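Local coordinates for protein deacetylase EF_0837 (Enterococcus faecalis, PDB 2ICS) that works as a binuclear zinc hydrolase of the amidohydrolase type, deacetylating acetyl-(R)-mandelate in vitro, though with very low efficiency, at residues I244-T248 with L343-N347; M290-V295 with R351-I357. All blocks are in the same frame, centred on the assembly; numbering follows the deposited sequence.

Contact 1 of 2, residues I244-T248 with L343-N347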
loop_
_atom_site.group_PDB
_atom_site.type_symbol
_atom_site.label_atom_id
_atom_site.label_comp_id
_atom_site.label_asym_id
_atom_site.label_seq_id
_atom_site.Cartn_x
_atom_site.Cartn_y
_atom_site.Cartn_z
ATOM N N ILE A 244 3.602 -5.449 3.189
ATOM C CA ILE A 244 2.686 -6.567 3.428
ATOM C C ILE A 244 2.001 -7.157 2.184
ATOM O O ILE A 244 2.139 -8.348 1.915
ATOM C CB ILE A 244 1.580 -6.182 4.448
ATOM C CG1 ILE A 244 2.201 -5.885 5.818
ATOM C CG2 ILE A 244 0.568 -7.327 4.589
ATOM C CD1 ILE A 244 2.860 -7.086 6.474
ATOM N N GLY A 245 1.257 -6.340 1.441
ATOM C CA GLY A 245 0.558 -6.836 0.261
ATOM C C GLY A 245 -0.195 -8.123 0.577
ATOM O O GLY A 245 -0.043 -9.119 -0.126
ATOM N N HIS A 246 -1.015 -8.091 1.629
ATOM C CA HIS A 246 -1.770 -9.260 2.099
ATOM C C HIS A 246 -2.228 -10.220 1.011
ATOM O O HIS A 246 -1.770 -11.365 0.952
ATOM C CB HIS A 246 -2.981 -8.827 2.928
ATOM C CG HIS A 246 -3.612 -9.950 3.697
ATOM N ND1 HIS A 246 -4.129 -11.072 3.084
ATOM C CD2 HIS A 246 -3.790 -10.134 5.028
ATOM C CE1 HIS A 246 -4.597 -11.898 4.005
ATOM N NE2 HIS A 246 -4.404 -11.354 5.192
ATOM N N GLY A 247 -3.145 -9.763 0.163
ATOM C CA GLY A 247 -3.623 -10.599 -0.920
ATOM C C GLY A 247 -4.313 -11.889 -0.511
ATOM O O GLY A 247 -4.448 -12.217 0.669
ATOM N N THR A 248 -4.765 -12.629 -1.513
ATOM C CA THR A 248 -5.451 -13.882 -1.281
ATOM C C THR A 248 -4.517 -14.946 -0.712
ATOM O O THR A 248 -4.940 -15.770 0.093
ATOM C CB THR A 248 -6.086 -14.397 -2.591
ATOM O OG1 THR A 248 -7.005 -13.415 -3.081
ATOM C CG2 THR A 248 -6.830 -15.715 -2.362
ATOM N N LEU A 343 -10.186 -12.998 12.605
ATOM C CA LEU A 343 -9.363 -12.590 11.477
ATOM C C LEU A 343 -8.710 -13.817 10.880
ATOM O O LEU A 343 -8.159 -14.645 11.599
ATOM C CB LEU A 343 -8.286 -11.598 11.933
ATOM C CG LEU A 343 -8.769 -10.309 12.607
ATOM C CD1 LEU A 343 -7.572 -9.548 13.155
ATOM C CD2 LEU A 343 -9.531 -9.455 11.620
ATOM N N THR A 344 -8.775 -13.929 9.560
ATOM C CA THR A 344 -8.202 -15.069 8.851
ATOM C C THR A 344 -7.142 -14.591 7.866
ATOM O O THR A 344 -7.361 -13.621 7.144
ATOM C CB THR A 344 -9.291 -15.816 8.057
ATOM O OG1 THR A 344 -10.427 -16.030 8.900
ATOM C CG2 THR A 344 -8.769 -17.154 7.566
ATOM N N ASP A 345 -6.001 -15.268 7.824
ATOM C CA ASP A 345 -4.966 -14.858 6.887
ATOM C C ASP A 345 -5.123 -15.586 5.559
ATOM O O ASP A 345 -6.141 -16.232 5.317
ATOM C CB ASP A 345 -3.565 -15.089 7.465
ATOM C CG ASP A 345 -3.272 -16.550 7.744
ATOM O OD1 ASP A 345 -4.000 -17.428 7.236
ATOM O OD2 ASP A 345 -2.289 -16.814 8.466
ATOM N N SER A 346 -4.109 -15.482 4.709
ATOM C CA SER A 346 -4.134 -16.096 3.386
ATOM C C SER A 346 -4.031 -17.614 3.398
ATOM O O SER A 346 -4.352 -18.264 2.406
ATOM C CB SER A 346 -2.996 -15.537 2.527
ATOM O OG SER A 346 -3.047 -14.123 2.454
ATOM N N ASN A 347 -3.581 -18.177 4.513
ATOM C CA ASN A 347 -3.417 -19.619 4.610
ATOM C C ASN A 347 -4.367 -20.304 5.591
ATOM O O ASN A 347 -4.124 -21.436 6.005
ATOM C CB ASN A 347 -1.967 -19.937 4.971
ATOM C CG ASN A 347 -0.986 -19.446 3.920
ATOM O OD1 ASN A 347 -0.024 -18.744 4.230
ATOM N ND2 ASN A 347 -1.226 -19.821 2.666
#
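Ser346 and His246 meet over one peptide oxygen, where the loop following strand 241-243 of the TIM barrel touches the turn at the end of strand 331-344. Ser346 directs its hydroxymethyl group at residues 246-248, and its OG donates to Gly247 O at 3.0 Å, approaching from 45° above the carbonyl plane. The in-plane position is already taken: His246 ND1 donates to the same Gly247 O at 2.7 Å, within the carbonyl plane and on a lone pair, with the oxygen lying almost exactly in the imidazole plane. Two donors from different directions thus grip Gly247 O, and the in-plane ND1 bond holds the imidazole at its rotation. A chi1 of -167° sets His246 CG opposite the backbone N and lets the ring reach residues 345-346, where His246 CE1 lies 3.1 Å from Ser346 OG, obliquely to the ring, and NE2 meets Asp345 CA edge-on at 3.9 Å. Phe251 packs against this ring as well, and its backbone N is hydrogen-bonded to Ser346 OG, so a small hydroxyl suits a place that must both give and receive a bond. The side chain of Thr248 starts away from the turn and touches Tyr274, so its carbonyl makes the contact, with Thr248 O 3.1 Å from Ser346 CB. The positive phi of Gly247 suits a residue without a side chain, and it sits close to Asp272, a ligand of the first zinc, while Gly245 O accepts from His211, a ligand of the second; the loop therefore belongs to the second shell of the metal site. The facing turn is shaped by Asp345, whose OD2 accepts from Phe253 N. Asp345 OD1 accepts from Leu349 N and also closes an Asx turn, being met by Asn347 N at 2.9 Å from above the carboxylate plane.

Contact 2 of 2, residues M290-V295 with R351-I357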
loop_
_atom_site.group_PDB
_atom_site.type_symbol
_atom_site.label_atom_id
_atom_site.label_comp_id
_atom_site.label_asym_id
_atom_site.label_seq_id
_atom_site.Cartn_x
_atom_site.Cartn_y
_atom_site.Cartn_z
HETATM N N MSE A 290 -4.889 -3.830 8.969
HETATM C CA MSE A 290 -4.257 -3.117 10.071
HETATM C C MSE A 290 -4.548 -3.826 11.405
HETATM O O MSE A 290 -3.678 -3.913 12.273
HETATM C CB MSE A 290 -4.771 -1.674 10.112
HETATM C CG MSE A 290 -4.377 -0.854 8.879
HETATM SE SE MSE A 290 -5.402 0.786 8.691
HETATM C CE MSE A 290 -4.692 1.753 10.203
ATOM N N GLU A 291 -5.771 -4.334 11.555
ATOM C CA GLU A 291 -6.160 -5.039 12.768
ATOM C C GLU A 291 -5.397 -6.357 12.878
ATOM O O GLU A 291 -5.213 -6.886 13.974
ATOM C CB GLU A 291 -7.669 -5.309 12.771
ATOM C CG GLU A 291 -8.514 -4.051 12.648
ATOM C CD GLU A 291 -9.969 -4.354 12.376
ATOM O OE1 GLU A 291 -10.247 -5.409 11.768
ATOM O OE2 GLU A 291 -10.832 -3.533 12.756
ATOM N N LYS A 292 -4.955 -6.892 11.743
ATOM C CA LYS A 292 -4.198 -8.142 11.765
ATOM C C LYS A 292 -2.797 -7.910 12.325
ATOM O O LYS A 292 -2.285 -8.720 13.093
ATOM C CB LYS A 292 -4.126 -8.754 10.365
ATOM C CG LYS A 292 -5.469 -9.304 9.887
ATOM C CD LYS A 292 -5.391 -9.912 8.489
ATOM C CE LYS A 292 -6.768 -10.403 8.050
ATOM N NZ LYS A 292 -6.817 -10.802 6.620
ATOM N N LEU A 293 -2.167 -6.802 11.953
ATOM C CA LEU A 293 -0.840 -6.526 12.490
ATOM C C LEU A 293 -0.953 -6.056 13.931
ATOM O O LEU A 293 0.012 -6.104 14.691
ATOM C CB LEU A 293 -0.124 -5.497 11.626
ATOM C CG LEU A 293 0.326 -6.288 10.394
ATOM C CD1 LEU A 293 -0.038 -5.565 9.125
ATOM C CD2 LEU A 293 1.814 -6.569 10.504
ATOM N N ARG A 294 -2.145 -5.611 14.311
ATOM C CA ARG A 294 -2.368 -5.173 15.677
ATOM C C ARG A 294 -2.389 -6.426 16.537
ATOM O O ARG A 294 -1.756 -6.476 17.588
ATOM C CB ARG A 294 -3.701 -4.429 15.800
ATOM C CG ARG A 294 -4.119 -4.137 17.242
ATOM C CD ARG A 294 -3.002 -3.471 18.023
ATOM N NE ARG A 294 -3.379 -3.192 19.405
ATOM C CZ ARG A 294 -2.534 -3.243 20.432
ATOM N NH1 ARG A 294 -1.259 -3.567 20.236
ATOM N NH2 ARG A 294 -2.961 -2.964 21.657
ATOM N N VAL A 295 -3.103 -7.446 16.069
ATOM C CA VAL A 295 -3.207 -8.699 16.805
ATOM C C VAL A 295 -1.857 -9.417 16.810
ATOM O O VAL A 295 -1.548 -10.162 17.739
ATOM C CB VAL A 295 -4.298 -9.624 16.193
ATOM C CG1 VAL A 295 -3.799 -10.254 14.903
ATOM C CG2 VAL A 295 -4.689 -10.693 17.196
ATOM N N ARG A 351 -7.058 -15.765 14.110
ATOM C CA ARG A 351 -6.672 -15.038 15.312
ATOM C C ARG A 351 -7.864 -14.183 15.735
ATOM O O ARG A 351 -8.609 -13.681 14.896
ATOM C CB ARG A 351 -5.457 -14.139 15.034
ATOM C CG ARG A 351 -4.193 -14.870 14.577
ATOM C CD ARG A 351 -3.636 -15.757 15.684
ATOM N NE ARG A 351 -2.309 -16.290 15.373
ATOM C CZ ARG A 351 -2.080 -17.378 14.644
ATOM N NH1 ARG A 351 -3.091 -18.069 14.137
ATOM N NH2 ARG A 351 -0.834 -17.784 14.432
ATOM N N VAL A 352 -8.056 -14.028 17.036
ATOM C CA VAL A 352 -9.169 -13.225 17.521
ATOM C C VAL A 352 -8.669 -11.844 17.921
ATOM O O VAL A 352 -7.919 -11.704 18.883
ATOM C CB VAL A 352 -9.859 -13.903 18.726
ATOM C CG1 VAL A 352 -11.016 -13.048 19.218
ATOM C CG2 VAL A 352 -10.364 -15.274 18.319
ATOM N N ALA A 353 -9.075 -10.827 17.167
ATOM C CA ALA A 353 -8.663 -9.458 17.457
ATOM C C ALA A 353 -9.499 -8.894 18.593
ATOM O O ALA A 353 -10.682 -9.211 18.719
ATOM C CB ALA A 353 -8.819 -8.587 16.221
ATOM N N LYS A 354 -8.879 -8.060 19.418
ATOM C CA LYS A 354 -9.569 -7.446 20.543
ATOM C C LYS A 354 -9.893 -5.987 20.242
ATOM O O LYS A 354 -10.690 -5.367 20.948
ATOM C CB LYS A 354 -8.699 -7.509 21.800
ATOM C CG LYS A 354 -8.321 -8.910 22.256
ATOM C CD LYS A 354 -7.368 -8.842 23.447
ATOM C CE LYS A 354 -7.048 -10.226 23.991
ATOM N NZ LYS A 354 -8.276 -10.923 24.478
ATOM N N GLU A 355 -9.274 -5.438 19.199
ATOM C CA GLU A 355 -9.507 -4.039 18.850
ATOM C C GLU A 355 -9.793 -3.841 17.359
ATOM O O GLU A 355 -9.148 -4.447 16.500
ATOM C CB GLU A 355 -8.298 -3.201 19.277
ATOM C CG GLU A 355 -7.788 -3.544 20.679
ATOM C CD GLU A 355 -6.660 -2.641 21.148
ATOM O OE1 GLU A 355 -5.634 -2.533 20.448
ATOM O OE2 GLU A 355 -6.797 -2.038 22.230
ATOM N N GLN A 356 -10.764 -2.983 17.066
ATOM C CA GLN A 356 -11.165 -2.696 15.695
ATOM C C GLN A 356 -11.019 -1.214 15.359
ATOM O O GLN A 356 -11.403 -0.348 16.152
ATOM C CB GLN A 356 -12.624 -3.114 15.478
ATOM C CG GLN A 356 -12.879 -4.613 15.509
ATOM C CD GLN A 356 -14.361 -4.949 15.413
ATOM O OE1 GLN A 356 -15.072 -4.424 14.557
ATOM N NE2 GLN A 356 -14.828 -5.833 16.289
ATOM N N ILE A 357 -10.464 -0.923 14.184
ATOM C CA ILE A 357 -10.302 0.459 13.757
ATOM C C ILE A 357 -11.336 0.712 12.659
ATOM O O ILE A 357 -11.502 -0.111 11.758
ATOM C CB ILE A 357 -8.854 0.733 13.253
ATOM C CG1 ILE A 357 -8.706 2.209 12.880
ATOM C CG2 ILE A 357 -8.511 -0.185 12.080
ATOM C CD1 ILE A 357 -7.263 2.659 12.702
HETATM O O HOH W 1 -6.580 -5.700 16.171
#
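Glu355 lies at the edge of the Arg294 guanidinium, in its plane, with the carboxylate turned 44° from that plane. This salt bridge ties helix 286-296 of the TIM-barrel amidohydrolase to the bent strand 350-364, which turns a corner at Lys354 and whose mixed sheet also holds strand 331-344. Arg294 grips side-on, its NE at 2.6 Å and its NH2 at 3.0 Å from the single atom Glu355 OE1. NE comes nearly along the C-O axis with an N-H...O angle of 158°, whereas NH2 reaches the oxygen from above the carboxylate plane. A bend at chi2 (51°) folds the arginine chain so that this side of the guanidinium faces the strand. Trp300 NE1 also donates to Glu355 OE1, and Arg294 NH1 donates to Tyr298 O, linking the bridge to the chain that follows the helix.

The second carboxylate, that of Glu291, is buried and serves two partners. Glu291 OE2 accepts from the backbone Ile357 N at 3.0 Å through the anti lone pair, and OE1 forms a salt bridge with Lys341 on the neighbouring strand. Such a buried charge is probably stabilised by this pairing. Aliphatic groups fill in beside it: Glu291 CG lies 3.9 Å from Ile357 CG2, and the flexible selenomethionine Met290 bends at chi3 to bring CE to 3.7 Å from Ile357 CD1. Beyond the corner, the branched Val295 covers the first arm of the strand, its CG2 lying 3.8 Å from Val352 O and near Arg351 CB, while the guanidinium of Arg351 leads away to Glu257. Between helix and strand a water donates to two carbonyls, Glu291 O at 2.8 Å and Glu355 O at 2.9 Å.

Both contacts use the sheet in which strands 331-344 and 350-364 are antiparallel neighbours, and Leu343 N lies 2.9 Å from Arg351 O where the two strands pair. Contact 1, nearer the centre of the chain, joins loop to turn in the second shell of the zinc site through side-chain hydrogen bonds focused on a backbone oxygen. Contact 2 lies away from the metals and spreads over a larger interface, whose partly exposed ion pair and Val295 flank buried apolar chains and a buried carboxylate. Lys292 links the two: part of the helix of contact 2, it hydrogen-bonds through NZ to Thr344 O of contact 1 at 2.9 Å.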